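Local coordinates for protein inactive poly [ADP-ribose] polymerase RCD1 (Arabidopsis thaliana, PDB 5NGO) that is an inactive member of the poly(ADP-ribose) polymerase family and is bound by the downy mildew effector HaRxL106, which thereby suppresses plant immunity, at residues Q47-V50 and E51-K55. Sequence-based numbering, arbitrary orientation.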
loop_
_atom_site.group_PDB
_atom_site.type_symbol
_atom_site.label_atom_id
_atom_site.label_comp_id
_atom_site.label_asym_id
_atom_site.label_seq_id
_atom_site.Cartn_x
_atom_site.Cartn_y
_atom_site.Cartn_z
ATOM N N GLN A 47 -11.137 -10.344 1.756
ATOM C CA GLN A 47 -11.034 -11.763 1.376
ATOM C C GLN A 47 -12.159 -12.232 0.455
ATOM O O GLN A 47 -11.949 -13.153 -0.335
ATOM C CB GLN A 47 -10.912 -12.666 2.617
ATOM C CG GLN A 47 -9.498 -12.638 3.188
ATOM C CD GLN A 47 -9.360 -13.305 4.551
ATOM O OE1 GLN A 47 -10.326 -13.449 5.312
ATOM N NE2 GLN A 47 -8.122 -13.681 4.891
ATOM N N LYS A 48 -13.324 -11.587 0.522
ATOM C CA LYS A 48 -14.382 -11.853 -0.460
ATOM C C LYS A 48 -14.034 -11.275 -1.822
ATOM O O LYS A 48 -14.323 -11.900 -2.829
ATOM C CB LYS A 48 -15.736 -11.326 -0.006
ATOM C CG LYS A 48 -16.424 -12.250 0.964
ATOM C CD LYS A 48 -16.901 -13.594 0.378
ATOM C CE LYS A 48 -17.083 -14.533 1.545
ATOM N NZ LYS A 48 -17.380 -15.916 1.073
ATOM N N GLN A 49 -13.432 -10.094 -1.857
ATOM C CA GLN A 49 -12.960 -9.534 -3.120
ATOM C C GLN A 49 -11.848 -10.395 -3.737
ATOM O O GLN A 49 -11.753 -10.488 -4.964
ATOM C CB GLN A 49 -12.487 -8.078 -2.939
ATOM C CG GLN A 49 -12.064 -7.375 -4.222
ATOM C CD GLN A 49 -13.229 -7.260 -5.205
ATOM O OE1 GLN A 49 -14.250 -6.635 -4.910
ATOM N NE2 GLN A 49 -13.037 -7.819 -6.398
ATOM N N VAL A 50 -11.021 -11.023 -2.891
ATOM C CA VAL A 50 -9.985 -11.956 -3.347
ATOM C C VAL A 50 -10.637 -13.126 -4.084
ATOM O O VAL A 50 -10.221 -13.456 -5.190
ATOM C CB VAL A 50 -9.091 -12.464 -2.171
ATOM C CG1 VAL A 50 -8.186 -13.616 -2.606
ATOM C CG2 VAL A 50 -8.238 -11.333 -1.616
ATOM N N GLU A 51 -11.647 -13.738 -3.468
ATOM C CA GLU A 51 -12.422 -14.802 -4.115
ATOM C C GLU A 51 -13.027 -14.380 -5.446
ATOM O O GLU A 51 -12.947 -15.121 -6.406
ATOM C CB GLU A 51 -13.552 -15.278 -3.216
ATOM C CG GLU A 51 -13.109 -16.211 -2.112
ATOM C CD GLU A 51 -14.266 -16.632 -1.248
ATOM O OE1 GLU A 51 -15.328 -17.007 -1.782
ATOM O OE2 GLU A 51 -14.107 -16.573 -0.031
ATOM N N ILE A 52 -13.624 -13.192 -5.486
ATOM C CA ILE A 52 -14.238 -12.668 -6.709
ATOM C C ILE A 52 -13.201 -12.462 -7.811
ATOM O O ILE A 52 -13.421 -12.892 -8.941
ATOM C CB ILE A 52 -15.024 -11.359 -6.451
ATOM C CG1 ILE A 52 -16.252 -11.660 -5.585
ATOM C CG2 ILE A 52 -15.467 -10.696 -7.757
ATOM C CD1 ILE A 52 -16.897 -10.423 -4.976
ATOM N N THR A 53 -12.085 -11.811 -7.488
ATOM C CA THR A 53 -11.055 -11.516 -8.486
ATOM C C THR A 53 -10.389 -12.818 -8.967
ATOM O O THR A 53 -10.086 -12.949 -10.149
ATOM C CB THR A 53 -10.043 -10.475 -7.961
ATOM O OG1 THR A 53 -10.743 -9.260 -7.656
ATOM C CG2 THR A 53 -8.987 -10.147 -9.003
ATOM N N LYS A 54 -10.211 -13.782 -8.067
ATOM C CA LYS A 54 -9.689 -15.099 -8.432
ATOM C C LYS A 54 -10.597 -15.833 -9.432
ATOM O O LYS A 54 -10.120 -16.354 -10.439
ATOM C CB LYS A 54 -9.486 -15.965 -7.184
ATOM C CG LYS A 54 -8.825 -17.301 -7.474
ATOM C CD LYS A 54 -8.773 -18.192 -6.259
ATOM C CE LYS A 54 -8.125 -19.527 -6.630
ATOM N NZ LYS A 54 -7.995 -20.330 -5.399
ATOM N N LYS A 55 -11.889 -15.875 -9.133
ATOM C CA LYS A 55 -12.891 -16.463 -10.024
ATOM C C LYS A 55 -12.973 -15.754 -11.379
ATOM O O LYS A 55 -13.162 -16.399 -12.399
ATOM C CB LYS A 55 -14.267 -16.466 -9.364
ATOM C CG LYS A 55 -14.384 -17.449 -8.209
ATOM C CD LYS A 55 -15.620 -17.180 -7.383
ATOM C CE LYS A 55 -16.185 -18.421 -6.739
ATOM N NZ LYS A 55 -15.206 -19.359 -6.115
#
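Gln49 and Thr53 pair one turn apart on the alpha-helix 37-57 of the PARP-like domain; in this part of the helix Gln49, Val50 and Thr53 meet Ile129 of strand 121-129, while Lys48 and Ile52 are exposed. The Gln49 chain leaves with CG anti to the backbone N and then bends at chi2 (62°), which turns its amide forward along the helix. From there NE2 donates to Thr53 OG1 at 3.0 Å, and the hydroxyl lies almost exactly in the amide plane, 2° out of it. The long, flexible glutamine can span the turn, while the short threonine keeps its oxygen close to the backbone and suits a buried site; both also touch His173. The same two residues share a main-chain bond, Thr53 N to Gln49 O, at 2.9 Å. Val50 is compact and branched, and its carbonyl accepts from Lys54 N.

Exposed Lys48 and partly exposed Glu51 form a long i to i+3 salt bridge, NZ to OE2 at 3.5 Å. The two chains travel alongside each other, the lysine bending at chi2 while the glutamate stays straight; long charged chains suit such a surface position. Ile52, branched at CB, sets its CG1 3.4 Å from Lys48 O.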